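Local coordinates for actva-orf6 monooxygenase (Streptomyces coelicolor, PDB 1N5V), which probably oxidises an aromatic polyketide intermediate in antibiotic biosynthesis, as a small dimeric monooxygenase of the ABM family, at residues 9-14 / 103-108; 13-18 / 56-61; 43-48 / 63-68. All coordinates share one frame; numbering follows the deposited sequence.

Interaction 1: 9-14 / 103-108. With NOM (7-hydroxy-5-methyl-3,3a,5,11b-tetrahydro-1,4-dioxa-cyclopenta[a]anthracene-2,6,11-trione), chain C.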
loop_
_atom_site.group_PDB
_atom_site.type_symbol
_atom_site.label_atom_id
_atom_site.label_comp_id
_atom_site.label_asym_id
_atom_site.label_seq_id
_atom_site.Cartn_x
_atom_site.Cartn_y
_atom_site.Cartn_z
ATOM N N GLY A 9 1.150 12.745 4.348
ATOM C CA GLY A 9 1.807 12.651 5.661
ATOM C C GLY A 9 1.449 11.373 6.408
ATOM O O GLY A 9 2.080 11.098 7.404
ATOM N N PHE A 10 0.455 10.616 5.959
ATOM C CA PHE A 10 0.017 9.480 6.728
ATOM C C PHE A 10 -0.736 8.529 5.821
ATOM O O PHE A 10 -1.547 8.943 5.019
ATOM C CB PHE A 10 -0.852 9.964 7.891
ATOM C CG PHE A 10 -1.323 8.944 8.887
ATOM C CD1 PHE A 10 -0.523 8.574 9.955
ATOM C CD2 PHE A 10 -2.574 8.365 8.767
ATOM C CE1 PHE A 10 -0.941 7.618 10.865
ATOM C CE2 PHE A 10 -2.994 7.420 9.687
ATOM C CZ PHE A 10 -2.210 7.073 10.770
ATOM N N VAL A 11 -0.463 7.253 6.007
ATOM C CA VAL A 11 -1.000 6.158 5.247
ATOM C C VAL A 11 -1.558 5.111 6.182
ATOM O O VAL A 11 -0.975 4.641 7.159
ATOM C CB VAL A 11 0.113 5.576 4.335
ATOM C CG1 VAL A 11 -0.305 4.276 3.629
ATOM C CG2 VAL A 11 0.560 6.582 3.276
ATOM N N ALA A 12 -2.724 4.616 5.823
ATOM C CA ALA A 12 -3.413 3.495 6.464
ATOM C C ALA A 12 -3.562 2.417 5.380
ATOM O O ALA A 12 -4.073 2.600 4.272
ATOM C CB ALA A 12 -4.777 3.937 6.996
ATOM N N VAL A 13 -3.068 1.236 5.661
ATOM C CA VAL A 13 -3.167 0.077 4.780
ATOM C C VAL A 13 -4.110 -0.865 5.513
ATOM O O VAL A 13 -3.776 -1.373 6.573
ATOM C CB VAL A 13 -1.798 -0.575 4.580
ATOM C CG1 VAL A 13 -1.970 -1.845 3.766
ATOM C CG2 VAL A 13 -0.842 0.410 3.926
ATOM N N VAL A 14 -5.285 -1.060 4.980
ATOM C CA VAL A 14 -6.358 -1.803 5.592
ATOM C C VAL A 14 -6.643 -3.027 4.725
ATOM O O VAL A 14 -7.147 -2.892 3.623
ATOM C CB VAL A 14 -7.650 -0.963 5.715
ATOM C CG1 VAL A 14 -8.720 -1.704 6.498
ATOM C CG2 VAL A 14 -7.413 0.385 6.407
ATOM N N MET A 103 1.297 4.125 9.079
ATOM C CA MET A 103 2.610 4.393 8.619
ATOM C C MET A 103 2.764 5.715 7.918
ATOM O O MET A 103 1.875 6.382 7.372
ATOM C CB MET A 103 2.915 3.191 7.640
ATOM C CG MET A 103 2.141 3.210 6.361
ATOM S SD MET A 103 2.406 1.806 5.239
ATOM C CE MET A 103 1.886 0.445 6.245
ATOM N N THR A 104 4.054 6.045 7.783
ATOM C CA THR A 104 4.434 7.308 7.114
ATOM C C THR A 104 5.321 7.030 5.944
ATOM O O THR A 104 6.326 6.299 6.081
ATOM C CB THR A 104 5.138 8.064 8.282
ATOM O OG1 THR A 104 4.070 8.695 9.038
ATOM C CG2 THR A 104 6.155 9.060 7.883
ATOM N N PRO A 105 5.087 7.685 4.824
ATOM C CA PRO A 105 5.953 7.527 3.670
ATOM C C PRO A 105 7.369 8.003 4.023
ATOM O O PRO A 105 7.417 9.003 4.733
ATOM C CB PRO A 105 5.293 8.305 2.563
ATOM C CG PRO A 105 4.007 8.844 3.066
ATOM C CD PRO A 105 3.975 8.598 4.551
ATOM N N ARG A 106 8.426 7.293 3.639
ATOM C CA ARG A 106 9.780 7.717 3.976
ATOM C C ARG A 106 10.669 7.963 2.749
ATOM O O ARG A 106 11.193 9.066 2.603
ATOM C CB ARG A 106 10.507 6.781 4.929
ATOM C CG ARG A 106 10.261 6.951 6.392
ATOM C CD ARG A 106 10.552 8.338 6.963
ATOM N NE ARG A 106 9.787 8.622 8.168
ATOM C CZ ARG A 106 9.306 9.664 8.807
ATOM N NH1 ARG A 106 9.443 10.922 8.393
ATOM N NH2 ARG A 106 8.613 9.492 9.938
ATOM N N GLY A 107 10.826 7.026 1.840
ATOM C CA GLY A 107 11.603 7.123 0.627
ATOM C C GLY A 107 10.787 6.515 -0.535
ATOM O O GLY A 107 9.769 5.807 -0.364
ATOM N N ALA A 108 11.215 6.852 -1.742
ATOM C CA ALA A 108 10.600 6.447 -2.975
ATOM C C ALA A 108 11.548 6.522 -4.171
ATOM O O ALA A 108 12.443 7.350 -4.348
ATOM C CB ALA A 108 9.392 7.321 -3.309
HETATM C C1 NOM C . -10.775 5.258 3.522
HETATM C C2 NOM C . -11.459 4.217 4.127
HETATM C C3 NOM C . -10.978 3.698 5.324
HETATM C C4 NOM C . -9.828 4.193 5.954
HETATM C C5 NOM C . -9.169 5.247 5.322
HETATM C C6 NOM C . -9.646 5.786 4.130
HETATM C C10 NOM C . -11.661 2.616 5.963
HETATM C C9 NOM C . -11.188 2.062 7.197
HETATM C C8 NOM C . -10.037 2.553 7.843
HETATM C C7 NOM C . -9.351 3.646 7.194
HETATM O O3 NOM C . -8.353 4.057 7.759
HETATM O O4 NOM C . -12.676 2.112 5.489
HETATM O O2 NOM C . -8.016 5.755 5.878
HETATM C C13 NOM C . -11.925 1.012 7.747
HETATM C C14 NOM C . -11.175 0.209 8.837
HETATM O O1 NOM C . -10.304 0.912 9.661
HETATM C C11 NOM C . -9.622 1.983 9.030
HETATM C C12 NOM C . -8.228 2.133 9.582
HETATM C C15 NOM C . -12.175 -0.701 9.517
HETATM C C16 NOM C . -13.330 -0.756 8.480
HETATM O O5 NOM C . -14.240 -1.575 8.672
HETATM O O6 NOM C . -13.292 0.026 7.519
#
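Val11 and Met103 grip each other through both backbone groups. Val11 N gives its hydrogen to Met103 O at 2.8 Å, and Met103 N answers to Val11 O at 3.0 Å, with a more bent N-H...O angle of 136°. This is the one bridge between the two segments: their strand directions differ by 121°, and beyond Met103 the strand veers away from 10-17; from Met103 on it pairs antiparallel with a strand of the second subunit. Strands 10-17 and 99-109 are neighbours in the four-stranded antiparallel sheet of this ferredoxin-like fold, and Gly9 with Phe10 makes a classic beta bulge against Trp65 on the other flank of strand 10-17. Packing spreads from the Met103 side chain. With CG set between the backbone N and the carbonyl carbon (chi1 70°), the thioether side chain runs along strand 10-17 from Val11 toward Val13: Met103 CG lies 3.7 Å from Val11 CB, and the bend about CG-SD brings Met103 CE to 3.6 Å from Val13 CG2. Val11 CG2 meets the rim of the proline ring at Pro105 CG, 4.1 Å away. On the reverse face of the strand, Ala12 CB sits 3.7 Å from O3 of the bound NOM.

Interaction 2: 13-18 / 56-61. With NOM (7-hydroxy-5-methyl-3,3a,5,11b-tetrahydro-1,4-dioxa-cyclopenta[a]anthracene-2,6,11-trione), chain C.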
loop_
_atom_site.group_PDB
_atom_site.type_symbol
_atom_site.label_atom_id
_atom_site.label_comp_id
_atom_site.label_asym_id
_atom_site.label_seq_id
_atom_site.Cartn_x
_atom_site.Cartn_y
_atom_site.Cartn_z
ATOM N N VAL A 13 -3.068 1.236 5.661
ATOM C CA VAL A 13 -3.167 0.077 4.780
ATOM C C VAL A 13 -4.110 -0.865 5.513
ATOM O O VAL A 13 -3.776 -1.373 6.573
ATOM C CB VAL A 13 -1.798 -0.575 4.580
ATOM C CG1 VAL A 13 -1.970 -1.845 3.766
ATOM C CG2 VAL A 13 -0.842 0.410 3.926
ATOM N N VAL A 14 -5.285 -1.060 4.980
ATOM C CA VAL A 14 -6.358 -1.803 5.592
ATOM C C VAL A 14 -6.643 -3.027 4.725
ATOM O O VAL A 14 -7.147 -2.892 3.623
ATOM C CB VAL A 14 -7.650 -0.963 5.715
ATOM C CG1 VAL A 14 -8.720 -1.704 6.498
ATOM C CG2 VAL A 14 -7.413 0.385 6.407
ATOM N N THR A 15 -6.470 -4.176 5.316
ATOM C CA THR A 15 -6.694 -5.485 4.768
ATOM C C THR A 15 -7.954 -6.188 5.245
ATOM O O THR A 15 -8.063 -6.428 6.456
ATOM C CB THR A 15 -5.511 -6.412 5.137
ATOM O OG1 THR A 15 -4.355 -5.787 4.545
ATOM C CG2 THR A 15 -5.644 -7.782 4.492
ATOM N N PHE A 16 -8.848 -6.510 4.322
ATOM C CA PHE A 16 -10.096 -7.190 4.656
ATOM C C PHE A 16 -10.065 -8.653 4.197
ATOM O O PHE A 16 -10.018 -8.898 2.984
ATOM C CB PHE A 16 -11.283 -6.556 3.890
ATOM C CG PHE A 16 -11.601 -5.126 4.217
ATOM C CD1 PHE A 16 -10.856 -4.111 3.609
ATOM C CD2 PHE A 16 -12.635 -4.778 5.064
ATOM C CE1 PHE A 16 -11.080 -2.780 3.925
ATOM C CE2 PHE A 16 -12.889 -3.431 5.359
ATOM C CZ PHE A 16 -12.101 -2.436 4.805
ATOM N N PRO A 17 -10.190 -9.590 5.119
ATOM C CA PRO A 17 -10.176 -11.022 4.843
ATOM C C PRO A 17 -11.490 -11.548 4.311
ATOM O O PRO A 17 -12.546 -11.353 4.900
ATOM C CB PRO A 17 -9.770 -11.649 6.184
ATOM C CG PRO A 17 -10.359 -10.703 7.187
ATOM C CD PRO A 17 -10.281 -9.326 6.580
ATOM N N VAL A 18 -11.487 -12.066 3.065
ATOM C CA VAL A 18 -12.712 -12.506 2.384
ATOM C C VAL A 18 -12.589 -13.952 1.906
ATOM O O VAL A 18 -11.501 -14.545 1.892
ATOM C CB VAL A 18 -13.104 -11.588 1.210
ATOM C CG1 VAL A 18 -13.350 -10.132 1.680
ATOM C CG2 VAL A 18 -12.061 -11.641 0.088
ATOM N N GLY A 56 -7.089 -14.158 -4.222
ATOM C CA GLY A 56 -8.530 -14.195 -3.962
ATOM C C GLY A 56 -8.886 -14.042 -2.474
ATOM O O GLY A 56 -10.098 -14.038 -2.204
ATOM N N THR A 57 -7.939 -13.964 -1.518
ATOM C CA THR A 57 -8.336 -14.000 -0.107
ATOM C C THR A 57 -8.469 -12.620 0.561
ATOM O O THR A 57 -8.895 -12.607 1.713
ATOM C CB THR A 57 -7.351 -14.782 0.794
ATOM O OG1 THR A 57 -6.129 -13.974 0.815
ATOM C CG2 THR A 57 -6.959 -16.174 0.320
ATOM N N ALA A 58 -8.113 -11.512 -0.092
ATOM C CA ALA A 58 -8.204 -10.247 0.628
ATOM C C ALA A 58 -8.435 -9.065 -0.274
ATOM O O ALA A 58 -8.163 -9.106 -1.479
ATOM C CB ALA A 58 -6.894 -10.081 1.444
ATOM N N VAL A 59 -9.058 -8.049 0.278
ATOM C CA VAL A 59 -9.197 -6.752 -0.358
ATOM C C VAL A 59 -8.356 -5.791 0.470
ATOM O O VAL A 59 -8.413 -5.884 1.689
ATOM C CB VAL A 59 -10.635 -6.220 -0.494
ATOM C CG1 VAL A 59 -10.630 -4.741 -0.902
ATOM C CG2 VAL A 59 -11.346 -7.058 -1.528
ATOM N N VAL A 60 -7.461 -5.043 -0.117
ATOM C CA VAL A 60 -6.556 -4.145 0.587
ATOM C C VAL A 60 -6.802 -2.699 0.186
ATOM O O VAL A 60 -6.831 -2.363 -1.001
ATOM C CB VAL A 60 -5.109 -4.493 0.246
ATOM C CG1 VAL A 60 -4.154 -3.521 0.962
ATOM C CG2 VAL A 60 -4.752 -5.929 0.645
ATOM N N ASN A 61 -6.987 -1.795 1.100
ATOM C CA ASN A 61 -7.165 -0.362 0.854
ATOM C C ASN A 61 -5.829 0.328 1.223
ATOM O O ASN A 61 -5.421 0.157 2.348
ATOM C CB ASN A 61 -8.231 0.165 1.832
ATOM C CG ASN A 61 -8.471 1.659 1.827
ATOM O OD1 ASN A 61 -8.105 2.372 0.926
ATOM N ND2 ASN A 61 -9.217 2.267 2.754
HETATM C C1 NOM C . -10.775 5.258 3.522
HETATM C C2 NOM C . -11.459 4.217 4.127
HETATM C C3 NOM C . -10.978 3.698 5.324
HETATM C C4 NOM C . -9.828 4.193 5.954
HETATM C C5 NOM C . -9.169 5.247 5.322
HETATM C C6 NOM C . -9.646 5.786 4.130
HETATM C C10 NOM C . -11.661 2.616 5.963
HETATM C C9 NOM C . -11.188 2.062 7.197
HETATM C C8 NOM C . -10.037 2.553 7.843
HETATM C C7 NOM C . -9.351 3.646 7.194
HETATM O O3 NOM C . -8.353 4.057 7.759
HETATM O O4 NOM C . -12.676 2.112 5.489
HETATM O O2 NOM C . -8.016 5.755 5.878
HETATM C C13 NOM C . -11.925 1.012 7.747
HETATM C C14 NOM C . -11.175 0.209 8.837
HETATM O O1 NOM C . -10.304 0.912 9.661
HETATM C C11 NOM C . -9.622 1.983 9.030
HETATM C C12 NOM C . -8.228 2.133 9.582
HETATM C C15 NOM C . -12.175 -0.701 9.517
HETATM C C16 NOM C . -13.330 -0.756 8.480
HETATM O O5 NOM C . -14.240 -1.575 8.672
HETATM O O6 NOM C . -13.292 0.026 7.519
#
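Phe16 meets the carbonyl of Val59 twice, with its backbone and with its ring. Phe16 N donates to Val59 O at 2.7 Å in a practically straight bond (177°), running almost down the C=O direction, while the ring comes edge-on to the same oxygen, with Phe16 CD1 3.6 Å from Val59 O. The torsion explains it: chi1 of -64° turns CG back beside the backbone N, so the ring stays close to the acceptor that this N uses. Around this point the strands form a regular antiparallel ladder. Val14 and Asn61 are a hydrogen-bonded pair, with Asn61 N 2.8 Å from Val14 O and both bonds of the pair nearly straight. Pro17 faces Ala58 in a non-hydrogen-bonded pair, where its lack of an N-H costs this ladder nothing. The last rung, Val18 N to Thr57 O at 3.0 Å, enters 42° out of the carbonyl plane as the strands give way to the turn at Gly56.

The two faces differ in duty. Thr15 and Val60 lie side by side on one, where Val60 CG1 also touches Val13 CG1 at 3.9 Å and Val60 packs on Met103 of the second subunit. Val14, Phe16, Val59 and Asn61 occupy the other, toward helix 21-31 and the bound NOM. There Val14 CG2 comes within 3.7 Å of NOM C8, Phe16 turns its ring edge to the lactone end, and Asn61 ND2 rests 3.3 Å from NOM C2, an amide against a ring carbon. These residues thus offer the polycyclic ligand mainly van der Waals contact, which suggests that this wall of the pocket probably recognises it largely by shape.

Interaction 3: 43-48 / 63-68. With NOM (7-hydroxy-5-methyl-3,3a,5,11b-tetrahydro-1,4-dioxa-cyclopenta[a]anthracene-2,6,11-trione), chain C.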
loop_
_atom_site.group_PDB
_atom_site.type_symbol
_atom_site.label_atom_id
_atom_site.label_comp_id
_atom_site.label_asym_id
_atom_site.label_seq_id
_atom_site.Cartn_x
_atom_site.Cartn_y
_atom_site.Cartn_z
ATOM N N PRO A 43 -11.551 17.442 4.673
ATOM C CA PRO A 43 -10.229 18.049 4.726
ATOM C C PRO A 43 -9.219 17.038 5.253
ATOM O O PRO A 43 -9.343 16.372 6.292
ATOM C CB PRO A 43 -10.327 19.252 5.664
ATOM C CG PRO A 43 -11.798 19.550 5.665
ATOM C CD PRO A 43 -12.462 18.174 5.581
ATOM N N GLY A 44 -8.172 16.945 4.436
ATOM C CA GLY A 44 -7.060 16.066 4.693
ATOM C C GLY A 44 -7.086 14.772 3.889
ATOM O O GLY A 44 -6.036 14.137 3.792
ATOM N N PHE A 45 -8.205 14.346 3.378
ATOM C CA PHE A 45 -8.285 13.046 2.676
ATOM C C PHE A 45 -7.665 13.113 1.304
ATOM O O PHE A 45 -8.054 14.087 0.642
ATOM C CB PHE A 45 -9.765 12.678 2.480
ATOM C CG PHE A 45 -9.972 11.434 1.633
ATOM C CD1 PHE A 45 -9.618 10.197 2.119
ATOM C CD2 PHE A 45 -10.554 11.529 0.384
ATOM C CE1 PHE A 45 -9.865 9.060 1.353
ATOM C CE2 PHE A 45 -10.790 10.393 -0.386
ATOM C CZ PHE A 45 -10.451 9.140 0.116
ATOM N N LEU A 46 -6.749 12.237 0.954
ATOM C CA LEU A 46 -6.115 12.274 -0.349
ATOM C C LEU A 46 -6.598 11.138 -1.251
ATOM O O LEU A 46 -6.714 11.300 -2.468
ATOM C CB LEU A 46 -4.577 12.316 -0.222
ATOM C CG LEU A 46 -3.986 13.575 0.473
ATOM C CD1 LEU A 46 -2.472 13.579 0.646
ATOM C CD2 LEU A 46 -4.369 14.828 -0.350
ATOM N N SER A 47 -6.845 9.929 -0.788
ATOM C CA SER A 47 -7.305 8.866 -1.658
ATOM C C SER A 47 -7.491 7.597 -0.858
ATOM O O SER A 47 -6.951 7.490 0.233
ATOM C CB SER A 47 -6.274 8.558 -2.770
ATOM O OG SER A 47 -5.109 7.930 -2.219
ATOM N N ALA A 48 -8.321 6.719 -1.365
ATOM C CA ALA A 48 -8.457 5.364 -0.831
ATOM C C ALA A 48 -8.515 4.444 -2.069
ATOM O O ALA A 48 -9.504 4.483 -2.838
ATOM C CB ALA A 48 -9.647 5.215 0.089
ATOM N N ALA A 63 -4.704 3.905 1.744
ATOM C CA ALA A 63 -5.338 5.193 1.942
ATOM C C ALA A 63 -4.320 6.273 2.290
ATOM O O ALA A 63 -3.397 6.120 3.126
ATOM C CB ALA A 63 -6.404 5.030 3.000
ATOM N N GLN A 64 -4.396 7.394 1.613
ATOM C CA GLN A 64 -3.451 8.511 1.766
ATOM C C GLN A 64 -4.133 9.685 2.464
ATOM O O GLN A 64 -5.275 9.990 2.119
ATOM C CB GLN A 64 -3.025 9.010 0.375
ATOM C CG GLN A 64 -2.041 8.187 -0.412
ATOM C CD GLN A 64 -1.838 8.694 -1.840
ATOM O OE1 GLN A 64 -2.774 9.221 -2.482
ATOM N NE2 GLN A 64 -0.649 8.539 -2.422
ATOM N N TRP A 65 -3.495 10.262 3.488
ATOM C CA TRP A 65 -3.987 11.309 4.309
ATOM C C TRP A 65 -2.896 12.384 4.444
ATOM O O TRP A 65 -1.720 12.025 4.406
ATOM C CB TRP A 65 -4.371 10.904 5.766
ATOM C CG TRP A 65 -5.648 10.135 5.736
ATOM C CD1 TRP A 65 -5.754 8.780 5.486
ATOM C CD2 TRP A 65 -6.989 10.671 5.835
ATOM N NE1 TRP A 65 -7.093 8.473 5.450
ATOM C CE2 TRP A 65 -7.869 9.586 5.681
ATOM C CE3 TRP A 65 -7.519 11.914 6.046
ATOM C CZ2 TRP A 65 -9.238 9.713 5.754
ATOM C CZ3 TRP A 65 -8.894 12.078 6.126
ATOM C CH2 TRP A 65 -9.754 10.981 5.969
ATOM N N GLU A 66 -3.306 13.646 4.653
ATOM C CA GLU A 66 -2.245 14.662 4.708
ATOM C C GLU A 66 -1.445 14.551 6.003
ATOM O O GLU A 66 -0.227 14.774 6.041
ATOM C CB GLU A 66 -2.748 16.049 4.464
ATOM C CG GLU A 66 -3.515 16.375 3.203
ATOM C CD GLU A 66 -3.759 17.870 3.039
ATOM O OE1 GLU A 66 -3.684 18.615 4.055
ATOM O OE2 GLU A 66 -4.007 18.354 1.905
ATOM N N SER A 67 -2.080 14.100 7.065
ATOM C CA SER A 67 -1.436 13.954 8.360
ATOM C C SER A 67 -2.296 13.024 9.202
ATOM O O SER A 67 -3.481 12.763 8.891
ATOM C CB SER A 67 -1.293 15.348 9.021
ATOM O OG SER A 67 -2.581 15.804 9.394
ATOM N N GLU A 68 -1.708 12.635 10.325
ATOM C CA GLU A 68 -2.435 11.814 11.298
ATOM C C GLU A 68 -3.553 12.582 11.960
ATOM O O GLU A 68 -4.666 12.084 12.313
ATOM C CB GLU A 68 -1.403 11.325 12.361
ATOM C CG GLU A 68 -2.024 10.316 13.294
ATOM C CD GLU A 68 -1.182 9.836 14.470
ATOM O OE1 GLU A 68 0.067 9.796 14.473
ATOM O OE2 GLU A 68 -1.812 9.467 15.483
HETATM C C1 NOM C . -10.775 5.258 3.522
HETATM C C2 NOM C . -11.459 4.217 4.127
HETATM C C3 NOM C . -10.978 3.698 5.324
HETATM C C4 NOM C . -9.828 4.193 5.954
HETATM C C5 NOM C . -9.169 5.247 5.322
HETATM C C6 NOM C . -9.646 5.786 4.130
HETATM C C10 NOM C . -11.661 2.616 5.963
HETATM C C9 NOM C . -11.188 2.062 7.197
HETATM C C8 NOM C . -10.037 2.553 7.843
HETATM C C7 NOM C . -9.351 3.646 7.194
HETATM O O3 NOM C . -8.353 4.057 7.759
HETATM O O4 NOM C . -12.676 2.112 5.489
HETATM O O2 NOM C . -8.016 5.755 5.878
HETATM C C13 NOM C . -11.925 1.012 7.747
HETATM C C14 NOM C . -11.175 0.209 8.837
HETATM O O1 NOM C . -10.304 0.912 9.661
HETATM C C11 NOM C . -9.622 1.983 9.030
HETATM C C12 NOM C . -8.228 2.133 9.582
HETATM C C15 NOM C . -12.175 -0.701 9.517
HETATM C C16 NOM C . -13.330 -0.756 8.480
HETATM O O5 NOM C . -14.240 -1.575 8.672
HETATM O O6 NOM C . -13.292 0.026 7.519
#
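Gly44 O takes the backbone N-H of Glu66 at 2.9 Å, and in a second main-chain bond Leu46 N reaches Gln64 O at 2.9 Å. Ser47 N adds a weak bond to that same oxygen, so Leu46 and Ser47 together face Gln64 in a classic beta bulge that shifts the register by one; Gln64 N then returns a bond to Ser47 O. One side-chain bond accompanies them. Ser47 OG, held between its backbone N and carbonyl carbon (chi1 70°), donates to Gln64 OE1 at 2.7 Å from above the amide plane, and this oxygen also accepts from the N-terminal Ala1 N.

The aromatic contact is edge-to-face. Phe45 directs its edge at the face of Trp65, centroids 5.4 Å apart and planes at 67°, while Phe45 CA stands over the indole's six-membered ring, 3.9 Å from its centroid, in a CH-pi contact. At the indole's edge, Trp65 NE1 donates to NOM O2 at 2.9 Å. The Leu46 and Glu66 side chains cross at about a right angle, Leu46 CD1 3.9 Å from Glu66 CG.

The segments belong to the hairpin of strands 45-53 and 58-65. Ser67 caps helix 68-76, whose Tyr71 meets Trp65 edge-to-face, strand 10-17 lies along the other flank of strand 58-65, and Phe45 packs on Ile109 of the second subunit.

How the interactions relate
All three contacts belong to one antiparallel sheet and touch NOM, but they hold different seams of it. Interactions 1 and 2 start from the same strand, 10-17, and join it to neighbours on its two flanks; interactions 2 and 3 share strand 58-65 with centres about 19 Å apart, on opposite sides of the chain's centre. Interactions 2 and 3 are buried, whereas interaction 1 is partly buried; both it and interaction 3 lie where the sheet runs on into the second subunit. The chemistry differs as well: a brief bridge with methionine packing in 9-14 / 103-108, a long regular ladder in 13-18 / 56-61, and in 43-48 / 63-68 a bulged ladder with aromatic rings and the one direct hydrogen bond to the ligand from these segments.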